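PDB 2BV1: regulator of G-protein signaling 1 from Homo sapiens, which inhibits G-protein-coupled receptor signalling by raising the GTPase activity of G protein alpha subunits through its RGS domain, driving them into their inactive GDP-bound form. Local coordinates for residues Met20-Ser25 with Asn32-Asn37; Glu27-Asn32 with Asn37-Phe42; Glu59-Thr64 with Thr109-Ala114. All coordinates share one frame; numbering follows the deposited sequence.

Contact 1 of 3, residues Met20-Ser25 with Asn32-Asn37; sequences MQWSQS and NQTGQN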
ATOM      1  N   MET A  20      18.950  -5.337   0.424  1.00 38.09           N
ATOM      2  CA  MET A  20      18.821  -6.802   0.154  1.00 38.75           C
ATOM      3  C   MET A  20      17.618  -7.439   0.883  1.00 37.17           C
ATOM      4  O   MET A  20      16.895  -8.237   0.309  1.00 36.88           O
ATOM      5  CB  MET A  20      20.096  -7.591   0.559  1.00 38.71           C
ATOM      6  CG  MET A  20      21.378  -7.296  -0.173  1.00 42.60           C
ATOM      7  SD  MET A  20      22.951  -8.115   0.420  1.00 45.82           S
ATOM      8  CE  MET A  20      22.266  -9.618   1.151  1.00 43.28           C
ATOM      9  N   GLN A  21      17.437  -7.124   2.162  1.00 37.12           N
ATOM     10  CA  GLN A  21      16.320  -7.612   2.961  1.00 37.73           C
ATOM     11  C   GLN A  21      14.905  -7.354   2.410  1.00 37.55           C
ATOM     12  O   GLN A  21      13.976  -8.140   2.658  1.00 36.21           O
ATOM     13  CB  GLN A  21      16.427  -7.091   4.397  1.00 38.79           C
ATOM     14  CG  GLN A  21      17.478  -7.815   5.254  1.00 41.49           C
ATOM     15  CD  GLN A  21      17.080  -9.249   5.624  1.00 47.85           C
ATOM     16  OE1 GLN A  21      16.115  -9.486   6.383  1.00 51.25           O
ATOM     17  NE2 GLN A  21      17.840 -10.216   5.105  1.00 51.37           N
ATOM     18  N   TRP A  22      14.756  -6.266   1.670  1.00 36.71           N
ATOM     19  CA  TRP A  22      13.498  -5.916   1.015  1.00 36.97           C
ATOM     20  C   TRP A  22      13.065  -6.982  -0.008  1.00 37.69           C
ATOM     21  O   TRP A  22      11.877  -7.067  -0.323  1.00 35.16           O
ATOM     22  CB  TRP A  22      13.604  -4.595   0.261  1.00 36.79           C
ATOM     23  CG  TRP A  22      13.994  -3.382   1.109  1.00 36.65           C
ATOM     24  CD1 TRP A  22      14.026  -3.302   2.449  1.00 36.61           C
ATOM     25  CD2 TRP A  22      14.356  -2.090   0.619  1.00 35.12           C
ATOM     26  NE1 TRP A  22      14.390  -2.043   2.850  1.00 36.06           N
ATOM     27  CE2 TRP A  22      14.617  -1.277   1.749  1.00 35.67           C
ATOM     28  CE3 TRP A  22      14.471  -1.539  -0.661  1.00 37.51           C
ATOM     29  CZ2 TRP A  22      15.033   0.051   1.647  1.00 38.43           C
ATOM     30  CZ3 TRP A  22      14.855  -0.171  -0.765  1.00 39.00           C
ATOM     31  CH2 TRP A  22      15.161   0.581   0.380  1.00 36.94           C
ATOM     32  N   SER A  23      14.049  -7.713  -0.565  1.00 37.56           N
ATOM     33  CA  SER A  23      13.759  -8.865  -1.430  1.00 38.28           C
ATOM     34  C   SER A  23      13.291 -10.094  -0.667  1.00 38.29           C
ATOM     35  O   SER A  23      12.829 -11.050  -1.273  1.00 39.47           O
ATOM     36  CB  SER A  23      14.975  -9.201  -2.302  1.00 37.57           C
ATOM     37  OG  SER A  23      15.890  -9.901  -1.520  1.00 40.37           O
ATOM     38  N   GLN A  24      13.352 -10.093   0.661  1.00 39.05           N
ATOM     39  CA  GLN A  24      12.869 -11.226   1.425  1.00 39.74           C
ATOM     40  C   GLN A  24      11.318 -11.364   1.419  1.00 39.77           C
ATOM     41  O   GLN A  24      10.796 -12.465   1.289  1.00 38.88           O
ATOM     42  CB  GLN A  24      13.445 -11.217   2.844  1.00 40.02           C
ATOM     43  CG  GLN A  24      15.014 -11.441   2.854  1.00 43.64           C
ATOM     44  CD  GLN A  24      15.468 -12.930   2.761  1.00 47.33           C
ATOM     45  OE1 GLN A  24      15.516 -13.549   1.674  1.00 49.31           O
ATOM     46  NE2 GLN A  24      15.860 -13.483   3.904  1.00 48.66           N
ATOM     47  N   SER A  25      10.612 -10.253   1.564  1.00 38.79           N
ATOM     48  CA  SER A  25       9.164 -10.244   1.557  1.00 38.45           C
ATOM     49  C   SER A  25       8.690  -8.828   1.402  1.00 39.15           C
ATOM     50  O   SER A  25       9.414  -7.886   1.759  1.00 37.09           O
ATOM     51  CB  SER A  25       8.573 -10.856   2.834  1.00 38.70           C
ATOM     52  OG  SER A  25       8.762 -10.022   3.954  1.00 37.43           O
ATOM     53  N   ASN A  32      10.232  -0.702   6.219  1.00 45.13           N
ATOM     54  CA  ASN A  32      11.274   0.302   6.069  1.00 44.04           C
ATOM     55  C   ASN A  32      10.703   1.540   5.333  1.00 42.58           C
ATOM     56  O   ASN A  32      10.193   1.452   4.221  1.00 40.55           O
ATOM     57  CB  ASN A  32      12.453  -0.314   5.301  1.00 43.83           C
ATOM     58  CG  ASN A  32      13.598   0.653   5.127  1.00 44.42           C
ATOM     59  OD1 ASN A  32      13.566   1.532   4.262  1.00 42.63           O
ATOM     60  ND2 ASN A  32      14.631   0.495   5.938  1.00 47.43           N
ATOM     61  N   GLN A  33      10.799   2.701   5.977  1.00 41.02           N
ATOM     62  CA  GLN A  33      10.206   3.919   5.418  1.00 39.98           C
ATOM     63  C   GLN A  33      10.825   4.239   4.053  1.00 38.66           C
ATOM     64  O   GLN A  33      10.129   4.598   3.082  1.00 38.32           O
ATOM     65  CB  GLN A  33      10.385   5.092   6.394  0.50 39.90           C
ATOM     66  CG  GLN A  33       9.166   5.986   6.545  0.50 39.32           C
ATOM     67  CD  GLN A  33       9.491   7.271   7.300  0.50 38.24           C
ATOM     68  OE1 GLN A  33      10.621   7.480   7.733  0.50 35.45           O
ATOM     69  NE2 GLN A  33       8.503   8.132   7.451  0.50 34.21           N
ATOM     70  N   THR A  34      12.136   4.077   3.947  1.00 37.48           N
ATOM     71  CA  THR A  34      12.785   4.321   2.666  1.00 37.41           C
ATOM     72  C   THR A  34      12.409   3.298   1.601  1.00 37.06           C
ATOM     73  O   THR A  34      12.195   3.650   0.439  1.00 35.96           O
ATOM     74  CB  THR A  34      14.323   4.503   2.831  1.00 38.09           C
ATOM     75  OG1 THR A  34      14.524   5.768   3.454  1.00 36.13           O
ATOM     76  CG2 THR A  34      15.013   4.492   1.471  1.00 37.39           C
ATOM     77  N   GLY A  35      12.260   2.042   2.007  1.00 37.91           N
ATOM     78  CA  GLY A  35      11.738   0.996   1.088  1.00 38.46           C
ATOM     79  C   GLY A  35      10.369   1.342   0.582  1.00 37.48           C
ATOM     80  O   GLY A  35      10.103   1.276  -0.612  1.00 38.73           O
ATOM     81  N   GLN A  36       9.510   1.802   1.483  1.00 37.62           N
ATOM     82  CA  GLN A  36       8.193   2.279   1.059  1.00 37.51           C
ATOM     83  C   GLN A  36       8.281   3.381   0.022  1.00 36.40           C
ATOM     84  O   GLN A  36       7.583   3.340  -0.976  1.00 37.16           O
ATOM     85  CB  GLN A  36       7.396   2.843   2.236  1.00 38.11           C
ATOM     86  CG  GLN A  36       6.514   1.943   2.973  1.00 39.06           C
ATOM     87  CD  GLN A  36       6.005   2.628   4.215  1.00 39.26           C
ATOM     88  OE1 GLN A  36       5.733   3.800   4.181  1.00 39.33           O
ATOM     89  NE2 GLN A  36       5.928   1.909   5.315  1.00 42.99           N
ATOM     90  N   ASN A  37       9.136   4.374   0.290  1.00 35.65           N
ATOM     91  CA  ASN A  37       9.329   5.497  -0.574  1.00 35.67           C
ATOM     92  C   ASN A  37       9.864   5.080  -1.958  1.00 35.89           C
ATOM     93  O   ASN A  37       9.463   5.641  -2.967  1.00 36.34           O
ATOM     94  CB  ASN A  37      10.320   6.558   0.073  1.00 34.25           C
ATOM     95  CG  ASN A  37       9.751   7.291   1.319  1.00 37.51           C
ATOM     96  OD1 ASN A  37      10.518   7.836   2.170  1.00 34.66           O
ATOM     97  ND2 ASN A  37       8.440   7.369   1.403  1.00 32.65           N
TER
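W22 and G35 bring the two backbones within 7.1 Å, CA to CA, where the chain just past helix 16-21 faces the first turn of helix 33-45. W22 alone carries the contact from its side. Its indole lies flat against the start of the second helix, and G35 CA sits over one face of the six-membered ring, 3.5 Å from the centroid and 15° off the ring normal, a CH-pi contact. The fit is close, W22 CZ2 lying 3.4 Å from G35 N, which is consistent with a residue that has no side chain at this point. T34 CG2 only grazes W22 CH2 at the far rim.

N32 is the N-cap of helix 33-45. With CG anti to its backbone N (chi1 -179°), its amide folds back over the helix start, and OD1 accepts from G35 N at 2.7 Å, in the carbonyl plane and on a lone pair. The same OD1 comes within 3.3 Å of W22 CZ2, the amide and indole planes standing 53° apart, so the capping group also packs against the tryptophan. The indole N-H is spent elsewhere: NE1 bonds to E18 OE2, one turn back, which helps fix the ring's rotation.

L29 of helix 26-31 also packs on the indole, and Y136 and L139 of helix 134-142 touch it too. W22 thus ties the N-terminal helices to the C-terminal helix of the RGS domain, with Y127 of helix 112-131 bonded to its carbonyl oxygen.

Contact 2 of 3, residues Glu27-Asn32 with Asn37-Phe42; sequences EKLLAN and NVFGSF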
ATOM      1  N   GLU A  27       6.502  -7.564   3.093  1.00 39.81           N
ATOM      2  CA  GLU A  27       6.387  -7.099   4.458  1.00 42.66           C
ATOM      3  C   GLU A  27       7.688  -6.431   4.968  1.00 42.32           C
ATOM      4  O   GLU A  27       7.587  -5.430   5.634  1.00 41.26           O
ATOM      5  CB  GLU A  27       5.903  -8.201   5.393  1.00 42.28           C
ATOM      6  CG  GLU A  27       5.831  -7.787   6.846  1.00 45.61           C
ATOM      7  CD  GLU A  27       5.403  -8.928   7.755  1.00 46.55           C
ATOM      8  OE1 GLU A  27       5.295 -10.079   7.278  1.00 51.25           O
ATOM      9  OE2 GLU A  27       5.158  -8.672   8.947  1.00 51.11           O
ATOM     10  N   LYS A  28       8.878  -6.964   4.660  1.00 42.85           N
ATOM     11  CA  LYS A  28      10.136  -6.304   5.048  1.00 42.54           C
ATOM     12  C   LYS A  28      10.339  -5.018   4.256  1.00 42.62           C
ATOM     13  O   LYS A  28      10.758  -4.003   4.808  1.00 42.37           O
ATOM     14  CB  LYS A  28      11.360  -7.208   4.878  1.00 43.50           C
ATOM     15  CG  LYS A  28      11.268  -8.510   5.622  1.00 45.47           C
ATOM     16  CD  LYS A  28      12.649  -9.027   6.004  1.00 50.01           C
ATOM     17  CE  LYS A  28      12.579 -10.408   6.626  1.00 49.78           C
ATOM     18  NZ  LYS A  28      13.810 -10.654   7.401  1.00 52.39           N
ATOM     19  N   LEU A  29      10.011  -5.023   2.975  1.00 41.63           N
ATOM     20  CA  LEU A  29      10.120  -3.791   2.207  1.00 42.27           C
ATOM     21  C   LEU A  29       9.225  -2.665   2.820  1.00 42.48           C
ATOM     22  O   LEU A  29       9.670  -1.505   3.001  1.00 42.56           O
ATOM     23  CB  LEU A  29       9.738  -4.049   0.737  1.00 41.12           C
ATOM     24  CG  LEU A  29       9.639  -2.861  -0.224  1.00 42.17           C
ATOM     25  CD1 LEU A  29      10.985  -2.144  -0.457  1.00 41.77           C
ATOM     26  CD2 LEU A  29       9.046  -3.357  -1.531  1.00 43.26           C
ATOM     27  N   LEU A  30       7.970  -3.007   3.126  1.00 41.60           N
ATOM     28  CA  LEU A  30       7.047  -2.010   3.676  1.00 43.22           C
ATOM     29  C   LEU A  30       7.319  -1.595   5.126  1.00 43.41           C
ATOM     30  O   LEU A  30       6.781  -0.594   5.552  1.00 43.86           O
ATOM     31  CB  LEU A  30       5.586  -2.455   3.525  1.00 42.02           C
ATOM     32  CG  LEU A  30       5.147  -2.734   2.108  1.00 43.17           C
ATOM     33  CD1 LEU A  30       3.752  -3.301   2.161  1.00 43.63           C
ATOM     34  CD2 LEU A  30       5.209  -1.563   1.179  1.00 45.31           C
ATOM     35  N   ALA A  31       8.102  -2.375   5.888  1.00 43.70           N
ATOM     36  CA  ALA A  31       8.442  -2.021   7.247  1.00 44.39           C
ATOM     37  C   ALA A  31       9.570  -0.968   7.342  1.00 44.86           C
ATOM     38  O   ALA A  31       9.836  -0.459   8.403  1.00 45.39           O
ATOM     39  CB  ALA A  31       8.837  -3.240   8.022  1.00 44.76           C
ATOM     40  N   ASN A  32      10.232  -0.702   6.219  1.00 45.13           N
ATOM     41  CA  ASN A  32      11.274   0.302   6.069  1.00 44.04           C
ATOM     42  C   ASN A  32      10.703   1.540   5.333  1.00 42.58           C
ATOM     43  O   ASN A  32      10.193   1.452   4.221  1.00 40.55           O
ATOM     44  CB  ASN A  32      12.453  -0.314   5.301  1.00 43.83           C
ATOM     45  CG  ASN A  32      13.598   0.653   5.127  1.00 44.42           C
ATOM     46  OD1 ASN A  32      13.566   1.532   4.262  1.00 42.63           O
ATOM     47  ND2 ASN A  32      14.631   0.495   5.938  1.00 47.43           N
ATOM     48  N   ASN A  37       9.136   4.374   0.290  1.00 35.65           N
ATOM     49  CA  ASN A  37       9.329   5.497  -0.574  1.00 35.67           C
ATOM     50  C   ASN A  37       9.864   5.080  -1.958  1.00 35.89           C
ATOM     51  O   ASN A  37       9.463   5.641  -2.967  1.00 36.34           O
ATOM     52  CB  ASN A  37      10.320   6.558   0.073  1.00 34.25           C
ATOM     53  CG  ASN A  37       9.751   7.291   1.319  1.00 37.51           C
ATOM     54  OD1 ASN A  37      10.518   7.836   2.170  1.00 34.66           O
ATOM     55  ND2 ASN A  37       8.440   7.369   1.403  1.00 32.65           N
ATOM     56  N   VAL A  38      10.840   4.180  -1.992  1.00 35.55           N
ATOM     57  CA  VAL A  38      11.430   3.741  -3.276  1.00 35.36           C
ATOM     58  C   VAL A  38      10.423   2.838  -4.065  1.00 34.42           C
ATOM     59  O   VAL A  38      10.205   2.996  -5.249  1.00 34.65           O
ATOM     60  CB  VAL A  38      12.799   3.025  -3.023  1.00 35.30           C
ATOM     61  CG1 VAL A  38      13.415   2.517  -4.337  1.00 37.56           C
ATOM     62  CG2 VAL A  38      13.846   3.979  -2.385  1.00 34.70           C
ATOM     63  N   PHE A  39       9.775   1.933  -3.365  1.00 35.84           N
ATOM     64  CA  PHE A  39       8.714   1.109  -3.992  1.00 36.59           C
ATOM     65  C   PHE A  39       7.564   1.984  -4.515  1.00 36.53           C
ATOM     66  O   PHE A  39       7.146   1.871  -5.674  1.00 36.18           O
ATOM     67  CB  PHE A  39       8.252   0.078  -2.988  1.00 35.95           C
ATOM     68  CG  PHE A  39       7.236  -0.890  -3.519  1.00 38.19           C
ATOM     69  CD1 PHE A  39       7.406  -1.533  -4.737  1.00 37.81           C
ATOM     70  CD2 PHE A  39       6.096  -1.165  -2.796  1.00 39.10           C
ATOM     71  CE1 PHE A  39       6.463  -2.490  -5.179  1.00 39.21           C
ATOM     72  CE2 PHE A  39       5.130  -2.085  -3.298  1.00 38.51           C
ATOM     73  CZ  PHE A  39       5.340  -2.726  -4.465  1.00 35.31           C
ATOM     74  N   GLY A  40       7.107   2.894  -3.658  1.00 38.12           N
ATOM     75  CA  GLY A  40       6.195   3.935  -4.053  1.00 37.34           C
ATOM     76  C   GLY A  40       6.546   4.642  -5.336  1.00 38.55           C
ATOM     77  O   GLY A  40       5.669   4.863  -6.184  1.00 36.61           O
ATOM     78  N   SER A  41       7.824   5.067  -5.461  1.00 38.98           N
ATOM     79  CA  SER A  41       8.263   5.773  -6.639  1.00 39.09           C
ATOM     80  C   SER A  41       8.148   4.886  -7.888  1.00 37.86           C
ATOM     81  O   SER A  41       7.732   5.334  -8.939  1.00 36.90           O
ATOM     82  CB  SER A  41       9.719   6.249  -6.474  1.00 40.27           C
ATOM     83  OG  SER A  41       9.852   7.048  -5.290  1.00 45.96           O
ATOM     84  N   PHE A  42       8.540   3.632  -7.760  1.00 37.60           N
ATOM     85  CA  PHE A  42       8.397   2.636  -8.872  1.00 38.20           C
ATOM     86  C   PHE A  42       6.927   2.402  -9.281  1.00 37.23           C
ATOM     87  O   PHE A  42       6.604   2.395 -10.446  1.00 37.95           O
ATOM     88  CB  PHE A  42       9.092   1.291  -8.489  1.00 37.33           C
ATOM     89  CG  PHE A  42       8.739   0.141  -9.399  1.00 38.03           C
ATOM     90  CD1 PHE A  42       9.438  -0.070 -10.573  1.00 40.03           C
ATOM     91  CD2 PHE A  42       7.725  -0.761  -9.056  1.00 40.22           C
ATOM     92  CE1 PHE A  42       9.130  -1.139 -11.408  1.00 40.51           C
ATOM     93  CE2 PHE A  42       7.415  -1.821  -9.884  1.00 39.44           C
ATOM     94  CZ  PHE A  42       8.122  -2.017 -11.046  1.00 38.25           C
TER
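L29 meets F39 where the short helix 26-31 turns back on helix 33-45, two consecutive helices of the all-helical RGS domain, joined by a tight connection at N32. The CA atoms of L29 and F39 are 8.0 Å apart, and the tight part of the contact lies between their side chains. L29 CD2 stands over one face of the phenylalanine, 3.6 Å from F39 CG and displaced from the ring centre toward the CB end, close enough for a CH-pi contact. A chi1 of -176° extends the F39 ring away from its own backbone N and holds it in this place. L30 adds a lighter touch from the neighbouring position, its CD2 4.1 Å from F39 CD2.

These three residues are buried. F130 of helix 112-131 meets F39 edge to face, while I52 of helix 50-62 touches both L30 and F39. The outer side is different in kind: E27, K28 and A31 on one helix and N37 and S41 on the other are exposed and make no contact across the pair. K28 NZ bonds back to Q21 OE1, and on helix 33-45 N37 O accepts from both S41 N and S41 OG, which approach from opposite faces of its carbonyl plane, the hydroxyl at 2.7 Å.

Contact 3 of 3, residues Glu59-Thr64 with Thr109-Ala114; sequences EDYKKT and TCFDEA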
ATOM      1  N   GLU A  59      -3.429   1.666   7.124  1.00 38.16           N
ATOM      2  CA  GLU A  59      -2.574   1.581   8.317  1.00 39.46           C
ATOM      3  C   GLU A  59      -2.851   2.792   9.201  1.00 40.00           C
ATOM      4  O   GLU A  59      -3.051   2.671  10.395  1.00 40.46           O
ATOM      5  CB  GLU A  59      -1.086   1.518   7.935  1.00 39.36           C
ATOM      6  CG  GLU A  59      -0.681   0.185   7.238  1.00 41.92           C
ATOM      7  CD  GLU A  59      -0.948  -0.996   8.126  1.00 46.65           C
ATOM      8  OE1 GLU A  59      -1.933  -1.729   7.880  1.00 47.80           O
ATOM      9  OE2 GLU A  59      -0.215  -1.143   9.131  1.00 51.89           O
ATOM     10  N   ASP A  60      -2.956   3.940   8.558  1.00 40.17           N
ATOM     11  CA  ASP A  60      -3.223   5.185   9.246  1.00 41.03           C
ATOM     12  C   ASP A  60      -4.675   5.253   9.777  1.00 40.32           C
ATOM     13  O   ASP A  60      -4.928   5.787  10.878  1.00 38.74           O
ATOM     14  CB  ASP A  60      -2.705   6.343   8.359  1.00 42.09           C
ATOM     15  CG  ASP A  60      -3.681   7.425   8.153  1.00 47.41           C
ATOM     16  OD1 ASP A  60      -3.978   8.139   9.139  1.00 48.93           O
ATOM     17  OD2 ASP A  60      -4.115   7.584   6.970  1.00 56.38           O
ATOM     18  N   TYR A  61      -5.611   4.615   9.070  1.00 39.57           N
ATOM     19  CA  TYR A  61      -6.997   4.520   9.555  1.00 39.47           C
ATOM     20  C   TYR A  61      -7.093   3.735  10.872  1.00 40.86           C
ATOM     21  O   TYR A  61      -7.860   4.094  11.787  1.00 39.95           O
ATOM     22  CB  TYR A  61      -7.912   3.935   8.480  1.00 38.16           C
ATOM     23  CG  TYR A  61      -9.283   3.574   8.942  1.00 37.63           C
ATOM     24  CD1 TYR A  61     -10.314   4.530   8.938  1.00 35.71           C
ATOM     25  CD2 TYR A  61      -9.597   2.250   9.333  1.00 36.12           C
ATOM     26  CE1 TYR A  61     -11.602   4.200   9.354  1.00 36.44           C
ATOM     27  CE2 TYR A  61     -10.902   1.913   9.767  1.00 36.95           C
ATOM     28  CZ  TYR A  61     -11.894   2.897   9.765  1.00 36.99           C
ATOM     29  OH  TYR A  61     -13.176   2.605  10.189  1.00 37.44           O
ATOM     30  N   LYS A  62      -6.281   2.688  10.969  1.00 42.54           N
ATOM     31  CA  LYS A  62      -6.307   1.747  12.095  1.00 43.91           C
ATOM     32  C   LYS A  62      -5.793   2.325  13.387  1.00 43.63           C
ATOM     33  O   LYS A  62      -6.123   1.817  14.452  1.00 45.05           O
ATOM     34  CB  LYS A  62      -5.494   0.489  11.750  1.00 43.60           C
ATOM     35  CG  LYS A  62      -6.312  -0.548  11.018  1.00 46.38           C
ATOM     36  CD  LYS A  62      -5.481  -1.826  10.710  1.00 46.36           C
ATOM     37  CE  LYS A  62      -4.634  -1.689   9.486  1.00 48.95           C
ATOM     38  NZ  LYS A  62      -4.082  -3.024   9.012  1.00 48.87           N
ATOM     39  N   LYS A  63      -4.969   3.365  13.303  1.00 43.99           N
ATOM     40  CA  LYS A  63      -4.496   4.063  14.485  1.00 43.50           C
ATOM     41  C   LYS A  63      -5.277   5.388  14.687  1.00 43.29           C
ATOM     42  O   LYS A  63      -4.810   6.268  15.387  1.00 43.35           O
ATOM     43  CB  LYS A  63      -2.997   4.377  14.375  1.00 44.05           C
ATOM     44  CG  LYS A  63      -2.037   3.243  13.877  1.00 45.02           C
ATOM     45  CD  LYS A  63      -0.830   3.889  13.145  1.00 45.19           C
ATOM     46  CE  LYS A  63       0.338   2.940  12.868  1.00 47.61           C
ATOM     47  NZ  LYS A  63       0.830   2.988  11.426  1.00 49.12           N
ATOM     48  N   THR A  64      -6.447   5.540  14.061  1.00 42.56           N
ATOM     49  CA  THR A  64      -7.209   6.799  14.146  1.00 41.53           C
ATOM     50  C   THR A  64      -8.196   6.689  15.298  1.00 41.10           C
ATOM     51  O   THR A  64      -8.769   5.605  15.551  1.00 40.75           O
ATOM     52  CB  THR A  64      -7.961   7.125  12.797  1.00 41.26           C
ATOM     53  OG1 THR A  64      -7.021   7.479  11.777  1.00 40.06           O
ATOM     54  CG2 THR A  64      -8.982   8.289  12.950  1.00 41.47           C
ATOM     55  N   THR A 109     -11.674  -2.266  11.764  1.00 41.46           N
ATOM     56  CA  THR A 109     -11.382  -3.362  10.837  1.00 41.82           C
ATOM     57  C   THR A 109     -12.091  -3.200   9.492  1.00 41.75           C
ATOM     58  O   THR A 109     -12.085  -4.119   8.660  1.00 43.01           O
ATOM     59  CB  THR A 109     -11.839  -4.701  11.415  1.00 41.71           C
ATOM     60  OG1 THR A 109     -13.261  -4.680  11.587  1.00 42.02           O
ATOM     61  CG2 THR A 109     -11.137  -4.992  12.725  1.00 41.90           C
ATOM     62  N   CYS A 110     -12.701  -2.045   9.291  1.00 40.97           N
ATOM     63  CA  CYS A 110     -13.490  -1.772   8.101  1.00 40.34           C
ATOM     64  C   CYS A 110     -12.794  -2.176   6.760  1.00 39.31           C
ATOM     65  O   CYS A 110     -13.432  -2.777   5.881  1.00 38.23           O
ATOM     66  CB  CYS A 110     -13.867  -0.265   8.102  1.00 40.33           C
ATOM     67  SG  CYS A 110     -14.693   0.381   6.629  1.00 43.47           S
ATOM     68  N   PHE A 111     -11.524  -1.792   6.607  1.00 38.37           N
ATOM     69  CA  PHE A 111     -10.801  -1.930   5.347  1.00 38.51           C
ATOM     70  C   PHE A 111      -9.890  -3.165   5.263  1.00 38.40           C
ATOM     71  O   PHE A 111      -9.160  -3.306   4.258  1.00 37.44           O
ATOM     72  CB  PHE A 111      -9.952  -0.660   5.060  1.00 37.81           C
ATOM     73  CG  PHE A 111     -10.768   0.558   4.862  1.00 36.94           C
ATOM     74  CD1 PHE A 111     -11.511   0.716   3.691  1.00 36.82           C
ATOM     75  CD2 PHE A 111     -10.825   1.547   5.842  1.00 37.11           C
ATOM     76  CE1 PHE A 111     -12.310   1.834   3.495  1.00 37.57           C
ATOM     77  CE2 PHE A 111     -11.627   2.659   5.675  1.00 35.24           C
ATOM     78  CZ  PHE A 111     -12.357   2.825   4.508  1.00 36.55           C
ATOM     79  N   ASP A 112      -9.931  -4.020   6.293  1.00 38.94           N
ATOM     80  CA  ASP A 112      -9.086  -5.232   6.378  1.00 40.24           C
ATOM     81  C   ASP A 112      -9.217  -6.156   5.159  1.00 39.66           C
ATOM     82  O   ASP A 112      -8.228  -6.687   4.672  1.00 40.07           O
ATOM     83  CB  ASP A 112      -9.441  -6.032   7.621  1.00 41.38           C
ATOM     84  CG  ASP A 112      -8.878  -5.415   8.907  1.00 44.24           C
ATOM     85  OD1 ASP A 112      -8.218  -4.355   8.855  1.00 45.97           O
ATOM     86  OD2 ASP A 112      -9.092  -6.033   9.961  1.00 47.52           O
ATOM     87  N   GLU A 113     -10.428  -6.334   4.658  1.00 40.36           N
ATOM     88  CA  GLU A 113     -10.646  -7.224   3.515  1.00 41.79           C
ATOM     89  C   GLU A 113     -10.046  -6.620   2.246  1.00 39.03           C
ATOM     90  O   GLU A 113      -9.295  -7.270   1.508  1.00 37.36           O
ATOM     91  CB  GLU A 113     -12.137  -7.529   3.318  1.00 41.87           C
ATOM     92  CG  GLU A 113     -12.673  -8.722   4.096  1.00 45.93           C
ATOM     93  CD  GLU A 113     -14.135  -9.028   3.761  1.00 47.29           C
ATOM     94  OE1 GLU A 113     -14.570  -8.758   2.596  1.00 55.73           O
ATOM     95  OE2 GLU A 113     -14.852  -9.542   4.663  1.00 53.88           O
ATOM     96  N   ALA A 114     -10.373  -5.359   1.993  1.00 38.72           N
ATOM     97  CA  ALA A 114      -9.859  -4.655   0.830  1.00 37.29           C
ATOM     98  C   ALA A 114      -8.349  -4.507   0.903  1.00 37.59           C
ATOM     99  O   ALA A 114      -7.643  -4.640  -0.111  1.00 38.39           O
ATOM    100  CB  ALA A 114     -10.539  -3.306   0.657  1.00 37.37           C
TER
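Y61 lays one face of its ring over the edge of F111, a T-shaped pair with centroids 5.0 Å apart and planes at 84°. F111 CD2 and CE2 do the touching: CE2 hangs 3.8 Å above the tyrosine plane, over its centre. The first torsion of Y61, chi1 170°, swings the ring off helix 50-62 toward the turn at 109-112. Farther out, C110 CB packs 3.6 Å from Y61 OH, and C110 SG lies over a face of F111, while Y61 takes the edge of the same ring. The buried hydroxyl is satisfied by T107 O, just before the turn. An alanine in place of Y61 is likely to open a gap beside the F111 edge and C110, and to leave T107 O without its hydroxyl partner.

At the rim the contact turns polar. K62 bends at chi3, and its NZ forms a salt bridge to E59 OE1 at 2.8 Å, on the syn side of the carboxylate; K62 NZ stays 4.3 Å from D112 OD1, near enough for some electrostatic attraction but too far for a salt bridge. Q115 bonds to both K62 NZ and E59 OE1, tying the ion pair to helix 112-131.

L69 and I76 of helix 69-81 also touch Y61, and I103 of helix 93-103 touches C110 and F111. The end of helix 50-62 is thus joined to the type I turn from T109 to D112 leading into helix 112-131, within the helical bundle of the RGS fold.

Contacts 1 and 2 adjoin, their centres 5 Å apart, and share helix 33-45: contact 1 uses its capped first turn, contact 2 the turns that follow. L29 CD1 lies 3.5 Å from W22 CD2, so the indole and leucine packing is continuous. Contact 3 lies about 19 Å from contact 2, centre to centre, across the centre of the chain, and joins helix 50-62 to the start of helix 112-131. Contact 2 is buried and wholly apolar. Contact 3 has an equally buried aromatic heart but a charged rim, whereas contact 1, only partly buried, mixes an indole face with backbone and a capping amide. Helix 112-131 reaches all three.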